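Local coordinates for cobalamin biosynthesis protein CobN (Mycobacterium tuberculosis, PDB 7C6O), which is the large, catalytic subunit of cobaltochelatase, which probably inserts cobalt into the corrin ring during cobalamin biosynthesis with ATP-dependent partner subunits, at residues Q295-L303 against P565-A573; I321-K329 against Y339-V349. One frame throughout, in Å; residues are numbered along the deposited sequence.

Both contacts are largely buried and lie side by side, their centres about 13 Å apart. Interaction 2 is local: 321-329 and 339-349 belong to a β hairpin and the helix that follows it, at the edge of a mixed sheet, and they meet through strand hydrogen bonds and apolar side chains. Interaction 1 spans far more sequence and encloses interaction 2 in its loop; a helix end with the turn after it, 295-303, and an irregular loop, 565-573, are joined mainly by hydrogen bonds, most to backbone oxygens, with one lysine giving two. The two meet: the Trp296 ring packs on Phe328, Gly570 on Pro325, and Arg345 NH1 probably donates to Met571 O.

Interaction 1. Residues Q295-L303 against P565-A573; sequences QWCANDDGL and PGKTLGMSA
A helix C-terminus meets a long loop here, and Lys567 from the loop binds Trp296 O in the last turn of helix 293-298 and Asn299 O just beyond it. Lys567 NZ donates to Trp296 O at 2.9 Å, in the carbonyl plane, and to Asn299 O at 2.8 Å, tilted from that plane. Water 1 accepts a third bond from NZ and passes it to Asp300 OD2, so the carboxylate reaches the ammonium only indirectly. Such a position, among carbonyls at a helix end, would be expected to stabilise the lysine's positive charge. Extended at chi2 and chi3, the Lys567 chain lays CE over one face of the indole, a CH-pi contact 4.0 Å from the centroid of the Trp296 five-membered ring, and the bend at chi4 (-53°) then turns NZ to the carbonyls. At the ring's edge Trp296 NE1 donates to Gly570 O at 2.9 Å, nearly in the ring plane, which helps to fix the rotation of the indole; Ser572 CB lies obliquely against its six-membered ring.

Further along, Thr568 N donates to Asp300 O at 2.8 Å, close to linear. Thr568 OG1, set between its backbone N and carbonyl carbon (chi1 56°), accepts from Gly302 N at 3.1 Å. Asp301, between Asp300 and Gly302, is the centre of an inverse gamma turn. Leu303 CB rests on Leu569 CD2 at 4.1 Å, and both leucines pack on helix 305-313. The whole is a tertiary contact in which a lysine from a distant loop binds the C-terminal end of a helix while packing on its tryptophan.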
loop_
_atom_site.group_PDB
_atom_site.type_symbol
_atom_site.label_atom_id
_atom_site.label_comp_id
_atom_site.label_asym_id
_atom_site.label_seq_id
_atom_site.Cartn_x
_atom_site.Cartn_y
_atom_site.Cartn_z
ATOM N N GLN A 295 11.641 18.917 -12.867
ATOM C CA GLN A 295 12.071 17.798 -12.031
ATOM C C GLN A 295 11.054 16.666 -12.052
ATOM O O GLN A 295 11.430 15.492 -11.949
ATOM C CB GLN A 295 12.308 18.264 -10.595
ATOM C CG GLN A 295 13.472 19.227 -10.432
ATOM C CD GLN A 295 13.673 19.655 -8.990
ATOM O OE1 GLN A 295 13.097 19.073 -8.070
ATOM N NE2 GLN A 295 14.492 20.682 -8.786
ATOM N N TRP A 296 9.768 16.998 -12.175
ATOM C CA TRP A 296 8.738 15.972 -12.289
ATOM C C TRP A 296 8.876 15.194 -13.592
ATOM O O TRP A 296 8.764 13.963 -13.602
ATOM C CB TRP A 296 7.357 16.621 -12.182
ATOM C CG TRP A 296 6.191 15.696 -12.389
ATOM C CD1 TRP A 296 5.722 14.753 -11.517
ATOM C CD2 TRP A 296 5.322 15.657 -13.528
ATOM N NE1 TRP A 296 4.621 14.121 -12.052
ATOM C CE2 TRP A 296 4.356 14.659 -13.284
ATOM C CE3 TRP A 296 5.271 16.367 -14.733
ATOM C CZ2 TRP A 296 3.349 14.357 -14.199
ATOM C CZ3 TRP A 296 4.272 16.062 -15.643
ATOM C CH2 TRP A 296 3.324 15.065 -15.370
ATOM N N CYS A 297 9.129 15.893 -14.701
ATOM C CA CYS A 297 9.298 15.213 -15.980
ATOM C C CYS A 297 10.565 14.369 -16.014
ATOM O O CYS A 297 10.595 13.329 -16.681
ATOM C CB CYS A 297 9.329 16.231 -17.120
ATOM S SG CYS A 297 7.748 17.019 -17.460
ATOM N N ALA A 298 11.609 14.792 -15.300
ATOM C CA ALA A 298 12.919 14.167 -15.444
ATOM C C ALA A 298 13.016 12.819 -14.737
ATOM O O ALA A 298 13.719 11.926 -15.222
ATOM C CB ALA A 298 14.005 15.105 -14.914
ATOM N N ASN A 299 12.335 12.650 -13.609
ATOM C CA ASN A 299 12.520 11.485 -12.755
ATOM C C ASN A 299 11.285 10.595 -12.758
ATOM O O ASN A 299 10.190 11.008 -13.149
ATOM C CB ASN A 299 12.834 11.913 -11.315
ATOM C CG ASN A 299 13.920 12.965 -11.245
ATOM O OD1 ASN A 299 13.765 13.990 -10.581
ATOM N ND2 ASN A 299 15.024 12.722 -11.939
ATOM N N ASP A 300 11.481 9.348 -12.315
ATOM C CA ASP A 300 10.360 8.492 -11.952
ATOM C C ASP A 300 9.897 8.733 -10.523
ATOM O O ASP A 300 8.853 8.207 -10.127
ATOM C CB ASP A 300 10.721 7.013 -12.125
ATOM C CG ASP A 300 10.891 6.618 -13.579
ATOM O OD1 ASP A 300 12.025 6.276 -13.975
ATOM O OD2 ASP A 300 9.892 6.660 -14.329
ATOM N N ASP A 301 10.653 9.510 -9.752
ATOM C CA ASP A 301 10.288 9.913 -8.397
ATOM C C ASP A 301 9.355 11.110 -8.515
ATOM O O ASP A 301 9.781 12.266 -8.469
ATOM C CB ASP A 301 11.541 10.243 -7.594
ATOM C CG ASP A 301 11.262 10.431 -6.122
ATOM O OD1 ASP A 301 10.130 10.138 -5.682
ATOM O OD2 ASP A 301 12.183 10.872 -5.406
ATOM N N GLY A 302 8.058 10.827 -8.657
ATOM C CA GLY A 302 7.124 11.851 -9.101
ATOM C C GLY A 302 6.908 12.968 -8.096
ATOM O O GLY A 302 6.877 14.146 -8.465
ATOM N N LEU A 303 6.743 12.621 -6.824
ATOM C CA LEU A 303 6.446 13.597 -5.786
ATOM C C LEU A 303 7.573 13.648 -4.766
ATOM O O LEU A 303 8.207 12.633 -4.461
ATOM C CB LEU A 303 5.126 13.273 -5.065
ATOM C CG LEU A 303 3.837 13.909 -5.592
ATOM C CD1 LEU A 303 3.572 13.489 -7.033
ATOM C CD2 LEU A 303 2.663 13.533 -4.690
ATOM N N PRO A 565 5.152 0.035 -15.529
ATOM C CA PRO A 565 6.234 1.011 -15.365
ATOM C C PRO A 565 5.738 2.441 -15.523
ATOM O O PRO A 565 4.839 2.734 -16.317
ATOM C CB PRO A 565 7.225 0.636 -16.475
ATOM C CG PRO A 565 6.964 -0.809 -16.729
ATOM C CD PRO A 565 5.480 -0.987 -16.538
ATOM N N GLY A 566 6.341 3.325 -14.746
ATOM C CA GLY A 566 5.957 4.721 -14.725
ATOM C C GLY A 566 6.478 5.360 -13.452
ATOM O O GLY A 566 7.257 4.763 -12.710
ATOM N N LYS A 567 6.023 6.588 -13.213
ATOM C CA LYS A 567 6.431 7.281 -12.001
ATOM C C LYS A 567 5.856 6.592 -10.763
ATOM O O LYS A 567 4.862 5.860 -10.826
ATOM C CB LYS A 567 5.990 8.745 -12.039
ATOM C CG LYS A 567 6.559 9.522 -13.218
ATOM C CD LYS A 567 6.265 11.010 -13.105
ATOM C CE LYS A 567 6.620 11.735 -14.395
ATOM N NZ LYS A 567 8.023 11.468 -14.829
ATOM N N THR A 568 6.515 6.833 -9.624
ATOM C CA THR A 568 6.055 6.302 -8.343
ATOM C C THR A 568 4.596 6.665 -8.087
ATOM O O THR A 568 3.773 5.806 -7.745
ATOM C CB THR A 568 6.936 6.844 -7.219
ATOM O OG1 THR A 568 6.929 8.278 -7.271
ATOM C CG2 THR A 568 8.367 6.352 -7.371
ATOM N N LEU A 569 4.272 7.944 -8.232
ATOM C CA LEU A 569 2.907 8.449 -8.172
ATOM C C LEU A 569 2.932 9.850 -8.774
ATOM O O LEU A 569 3.993 10.370 -9.132
ATOM C CB LEU A 569 2.345 8.434 -6.745
ATOM C CG LEU A 569 2.828 9.440 -5.697
ATOM C CD1 LEU A 569 1.971 9.329 -4.442
ATOM C CD2 LEU A 569 4.290 9.233 -5.356
ATOM N N GLY A 570 1.756 10.457 -8.890
ATOM C CA GLY A 570 1.645 11.667 -9.680
ATOM C C GLY A 570 1.823 11.353 -11.153
ATOM O O GLY A 570 2.750 11.855 -11.799
ATOM N N MET A 571 0.930 10.521 -11.691
ATOM C CA MET A 571 1.139 9.929 -13.006
ATOM C C MET A 571 1.196 10.996 -14.094
ATOM O O MET A 571 0.508 12.020 -14.033
ATOM C CB MET A 571 0.030 8.923 -13.320
ATOM C CG MET A 571 -0.285 7.955 -12.180
ATOM S SD MET A 571 1.172 7.210 -11.413
ATOM C CE MET A 571 1.799 6.196 -12.746
ATOM N N SER A 572 2.035 10.743 -15.094
ATOM C CA SER A 572 2.194 11.599 -16.261
ATOM C C SER A 572 1.538 10.955 -17.473
ATOM O O SER A 572 1.073 9.811 -17.431
ATOM C CB SER A 572 3.677 11.861 -16.554
ATOM O OG SER A 572 4.300 10.709 -17.095
ATOM N N ALA A 573 1.522 11.707 -18.576
ATOM C CA ALA A 573 0.974 11.185 -19.821
ATOM C C ALA A 573 1.838 10.080 -20.416
ATOM O O ALA A 573 1.351 9.308 -21.251
ATOM C CB ALA A 573 0.798 12.318 -20.835
HETATM O O HOH W 1 8.777 8.933 -15.861
HETATM O O HOH W 2 7.635 9.958 -5.492
#

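Interaction 2. Residues I321-K329 against Y339-V349; sequences IITVPFSFK and YVADPERCARV
Strand 321-329 runs antiparallel to strand 339-341, and the chain then turns through Asp342 into helix 343-349, whose axis passes 6.9 Å from that of the strand at 142°. Phe328 and Val340 form the hydrogen-bonded pair, N to O in both directions at 3.0 Å, flanked by the non-hydrogen-bonded pairs Ser327-Ala341 and Lys329-Tyr339. One further bond, Asp342 N to Phe326 O at 2.8 Å, forms where the strands part.

On the face with Ser327, the Tyr339 ring crosses the Lys329 side chain at a slant, Tyr339 CE2 3.8 Å from Lys329 CB. On the other face the Phe328 ring runs beside Asp342, whose CB meets the ring at its edge. Asp342 is also the N-cap of the helix: with CG anti to its backbone N (chi1 -178°), OD1 accepts from Arg345 N, which comes from above the carboxylate plane, while OD2 forms a salt bridge to Arg293.

This is the edge hairpin of a mixed sheet that has a parallel core, with 321-331 bonded on its other side to strand 283-289 and the following helix folded back against the sheet. Val349 CG2 touches Val324 CG2 at 3.6 Å and approaches Phe326 CB. Cys346 SG sits 3.7 Å from Phe326 CD2, an oblique sulfur-aromatic contact. The buried Pro325 O has no polar partner and is met tightly by Arg345 CB at 3.1 Å. Arg345 crosses Val324 at about a right angle, its NH1 beside the two methyls. Bends at chi2 and chi3 let the guanidinium grip Glu344 side-on, Arg345 NE to Glu344 OE1 at 2.8 Å and NH2 to OE2 nearly straight. Arg348 CG lies against Val324 CG2; its guanidinium forms salt bridges with Asp578 and Asp583, and Arg345 NH1 reaches Asp578 and Met571 O.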
loop_
_atom_site.group_PDB
_atom_site.type_symbol
_atom_site.label_atom_id
_atom_site.label_comp_id
_atom_site.label_asym_id
_atom_site.label_seq_id
_atom_site.Cartn_x
_atom_site.Cartn_y
_atom_site.Cartn_z
ATOM N N ILE A 321 -10.186 10.731 -3.704
ATOM C CA ILE A 321 -9.621 10.020 -4.845
ATOM C C ILE A 321 -8.334 10.716 -5.269
ATOM O O ILE A 321 -8.325 11.926 -5.523
ATOM C CB ILE A 321 -10.630 9.970 -6.003
ATOM C CG1 ILE A 321 -11.946 9.338 -5.545
ATOM C CG2 ILE A 321 -10.052 9.225 -7.192
ATOM C CD1 ILE A 321 -13.044 9.406 -6.587
ATOM N N ILE A 322 -7.247 9.957 -5.351
ATOM C CA ILE A 322 -5.943 10.502 -5.722
ATOM C C ILE A 322 -5.835 10.509 -7.243
ATOM O O ILE A 322 -5.956 9.459 -7.884
ATOM C CB ILE A 322 -4.804 9.685 -5.091
ATOM C CG1 ILE A 322 -4.988 9.583 -3.572
ATOM C CG2 ILE A 322 -3.452 10.284 -5.446
ATOM C CD1 ILE A 322 -5.021 10.917 -2.867
ATOM N N THR A 323 -5.602 11.674 -7.829
ATOM C CA THR A 323 -5.476 11.805 -9.280
ATOM C C THR A 323 -4.022 12.135 -9.631
ATOM O O THR A 323 -3.130 11.379 -9.228
ATOM C CB THR A 323 -6.489 12.813 -9.815
ATOM O OG1 THR A 323 -6.076 14.150 -9.492
ATOM C CG2 THR A 323 -7.876 12.547 -9.230
ATOM N N VAL A 324 -3.758 13.185 -10.401
ATOM C CA VAL A 324 -2.437 13.432 -10.977
ATOM C C VAL A 324 -2.059 14.894 -10.748
ATOM O O VAL A 324 -2.920 15.693 -10.352
ATOM C CB VAL A 324 -2.418 13.071 -12.474
ATOM C CG1 VAL A 324 -2.836 11.618 -12.686
ATOM C CG2 VAL A 324 -3.311 14.013 -13.272
ATOM N N PRO A 325 -0.804 15.298 -10.978
ATOM C CA PRO A 325 -0.444 16.713 -10.793
ATOM C C PRO A 325 -0.829 17.543 -12.008
ATOM O O PRO A 325 -0.431 17.236 -13.133
ATOM C CB PRO A 325 1.080 16.680 -10.610
ATOM C CG PRO A 325 1.458 15.220 -10.525
ATOM C CD PRO A 325 0.387 14.481 -11.252
ATOM N N PHE A 326 -1.609 18.604 -11.784
ATOM C CA PHE A 326 -1.974 19.508 -12.865
ATOM C C PHE A 326 -1.300 20.872 -12.770
ATOM O O PHE A 326 -1.460 21.684 -13.686
ATOM C CB PHE A 326 -3.498 19.698 -12.924
ATOM C CG PHE A 326 -4.054 20.564 -11.828
ATOM C CD1 PHE A 326 -4.346 20.029 -10.585
ATOM C CD2 PHE A 326 -4.306 21.911 -12.050
ATOM C CE1 PHE A 326 -4.867 20.820 -9.579
ATOM C CE2 PHE A 326 -4.826 22.708 -11.046
ATOM C CZ PHE A 326 -5.107 22.164 -9.810
ATOM N N SER A 327 -0.560 21.148 -11.696
ATOM C CA SER A 327 0.193 22.391 -11.593
ATOM C C SER A 327 1.454 22.132 -10.783
ATOM O O SER A 327 1.541 21.161 -10.026
ATOM C CB SER A 327 -0.634 23.519 -10.963
ATOM O OG SER A 327 -0.827 23.307 -9.579
ATOM N N PHE A 328 2.440 23.010 -10.961
ATOM C CA PHE A 328 3.770 22.811 -10.406
ATOM C C PHE A 328 4.323 24.136 -9.907
ATOM O O PHE A 328 4.129 25.179 -10.538
ATOM C CB PHE A 328 4.716 22.196 -11.449
ATOM C CG PHE A 328 4.219 20.891 -12.013
ATOM C CD1 PHE A 328 4.622 19.684 -11.465
ATOM C CD2 PHE A 328 3.332 20.875 -13.077
ATOM C CE1 PHE A 328 4.154 18.485 -11.974
ATOM C CE2 PHE A 328 2.857 19.680 -13.587
ATOM C CZ PHE A 328 3.270 18.485 -13.037
ATOM N N LYS A 329 5.014 24.077 -8.774
ATOM C CA LYS A 329 5.539 25.265 -8.114
ATOM C C LYS A 329 6.762 25.774 -8.865
ATOM O O LYS A 329 7.730 25.032 -9.065
ATOM C CB LYS A 329 5.877 24.932 -6.661
ATOM C CG LYS A 329 6.651 25.990 -5.897
ATOM C CD LYS A 329 6.650 25.657 -4.407
ATOM C CE LYS A 329 7.575 26.560 -3.613
ATOM N NZ LYS A 329 9.010 26.305 -3.917
ATOM N N TYR A 339 2.194 29.005 -9.153
ATOM C CA TYR A 339 1.824 27.665 -9.589
ATOM C C TYR A 339 1.401 27.723 -11.051
ATOM O O TYR A 339 0.451 28.430 -11.401
ATOM C CB TYR A 339 0.717 27.087 -8.709
ATOM C CG TYR A 339 1.233 26.589 -7.375
ATOM C CD1 TYR A 339 1.290 27.429 -6.270
ATOM C CD2 TYR A 339 1.682 25.281 -7.229
ATOM C CE1 TYR A 339 1.768 26.979 -5.054
ATOM C CE2 TYR A 339 2.162 24.821 -6.017
ATOM C CZ TYR A 339 2.203 25.674 -4.933
ATOM O OH TYR A 339 2.681 25.218 -3.725
ATOM N N VAL A 340 2.120 26.991 -11.897
ATOM C CA VAL A 340 1.920 27.005 -13.341
ATOM C C VAL A 340 1.294 25.678 -13.746
ATOM O O VAL A 340 1.795 24.609 -13.377
ATOM C CB VAL A 340 3.244 27.250 -14.081
ATOM C CG1 VAL A 340 3.016 27.302 -15.575
ATOM C CG2 VAL A 340 3.891 28.537 -13.589
ATOM N N ALA A 341 0.207 25.744 -14.509
ATOM C CA ALA A 341 -0.581 24.561 -14.811
ATOM C C ALA A 341 -0.112 23.871 -16.086
ATOM O O ALA A 341 0.372 24.508 -17.026
ATOM C CB ALA A 341 -2.062 24.920 -14.938
ATOM N N ASP A 342 -0.269 22.544 -16.098
ATOM C CA ASP A 342 -0.021 21.704 -17.260
ATOM C C ASP A 342 -1.360 21.429 -17.925
ATOM O O ASP A 342 -2.177 20.685 -17.359
ATOM C CB ASP A 342 0.649 20.394 -16.829
ATOM C CG ASP A 342 0.996 19.474 -17.999
ATOM O OD1 ASP A 342 0.183 19.322 -18.933
ATOM O OD2 ASP A 342 2.094 18.881 -17.965
ATOM N N PRO A 343 -1.636 21.994 -19.105
ATOM C CA PRO A 343 -2.981 21.840 -19.691
ATOM C C PRO A 343 -3.366 20.395 -19.964
ATOM O O PRO A 343 -4.538 20.030 -19.808
ATOM C CB PRO A 343 -2.891 22.657 -20.987
ATOM C CG PRO A 343 -1.760 23.612 -20.763
ATOM C CD PRO A 343 -0.775 22.875 -19.911
ATOM N N GLU A 344 -2.410 19.560 -20.374
ATOM C CA GLU A 344 -2.728 18.159 -20.628
ATOM C C GLU A 344 -3.116 17.442 -19.340
ATOM O O GLU A 344 -4.093 16.683 -19.317
ATOM C CB GLU A 344 -1.543 17.469 -21.308
ATOM C CG GLU A 344 -1.833 16.056 -21.795
ATOM C CD GLU A 344 -1.703 15.018 -20.695
ATOM O OE1 GLU A 344 -0.900 15.235 -19.760
ATOM O OE2 GLU A 344 -2.410 13.989 -20.760
ATOM N N ARG A 345 -2.370 17.672 -18.255
ATOM C CA ARG A 345 -2.741 17.076 -16.975
ATOM C C ARG A 345 -4.024 17.685 -16.422
ATOM O O ARG A 345 -4.773 17.003 -15.714
ATOM C CB ARG A 345 -1.599 17.226 -15.971
ATOM C CG ARG A 345 -0.362 16.379 -16.274
ATOM C CD ARG A 345 -0.608 14.887 -16.030
ATOM N NE ARG A 345 -1.211 14.222 -17.185
ATOM C CZ ARG A 345 -1.622 12.958 -17.191
ATOM N NH1 ARG A 345 -1.504 12.213 -16.099
ATOM N NH2 ARG A 345 -2.157 12.436 -18.287
ATOM N N CYS A 346 -4.289 18.959 -16.726
ATOM C CA CYS A 346 -5.579 19.543 -16.377
ATOM C C CYS A 346 -6.718 18.762 -17.016
ATOM O O CYS A 346 -7.766 18.553 -16.393
ATOM C CB CYS A 346 -5.637 21.009 -16.812
ATOM S SG CYS A 346 -4.737 22.152 -15.745
ATOM N N ALA A 347 -6.523 18.313 -18.258
ATOM C CA ALA A 347 -7.552 17.537 -18.941
ATOM C C ALA A 347 -7.786 16.197 -18.255
ATOM O O ALA A 347 -8.927 15.726 -18.174
ATOM C CB ALA A 347 -7.165 17.333 -20.406
ATOM N N ARG A 348 -6.721 15.569 -17.753
ATOM C CA ARG A 348 -6.880 14.300 -17.048
ATOM C C ARG A 348 -7.642 14.491 -15.743
ATOM O O ARG A 348 -8.550 13.715 -15.426
ATOM C CB ARG A 348 -5.514 13.664 -16.789
ATOM C CG ARG A 348 -5.565 12.419 -15.911
ATOM C CD ARG A 348 -6.170 11.219 -16.639
ATOM N NE ARG A 348 -5.299 10.721 -17.702
ATOM C CZ ARG A 348 -5.587 10.772 -19.000
ATOM N NH1 ARG A 348 -6.738 11.289 -19.411
ATOM N NH2 ARG A 348 -4.726 10.297 -19.890
ATOM N N VAL A 349 -7.286 15.520 -14.969
ATOM C CA VAL A 349 -8.005 15.793 -13.725
ATOM C C VAL A 349 -9.452 16.163 -14.022
ATOM O O VAL A 349 -10.385 15.651 -13.391
ATOM C CB VAL A 349 -7.299 16.898 -12.920
ATOM C CG1 VAL A 349 -8.109 17.238 -11.676
ATOM C CG2 VAL A 349 -5.892 16.467 -12.539
#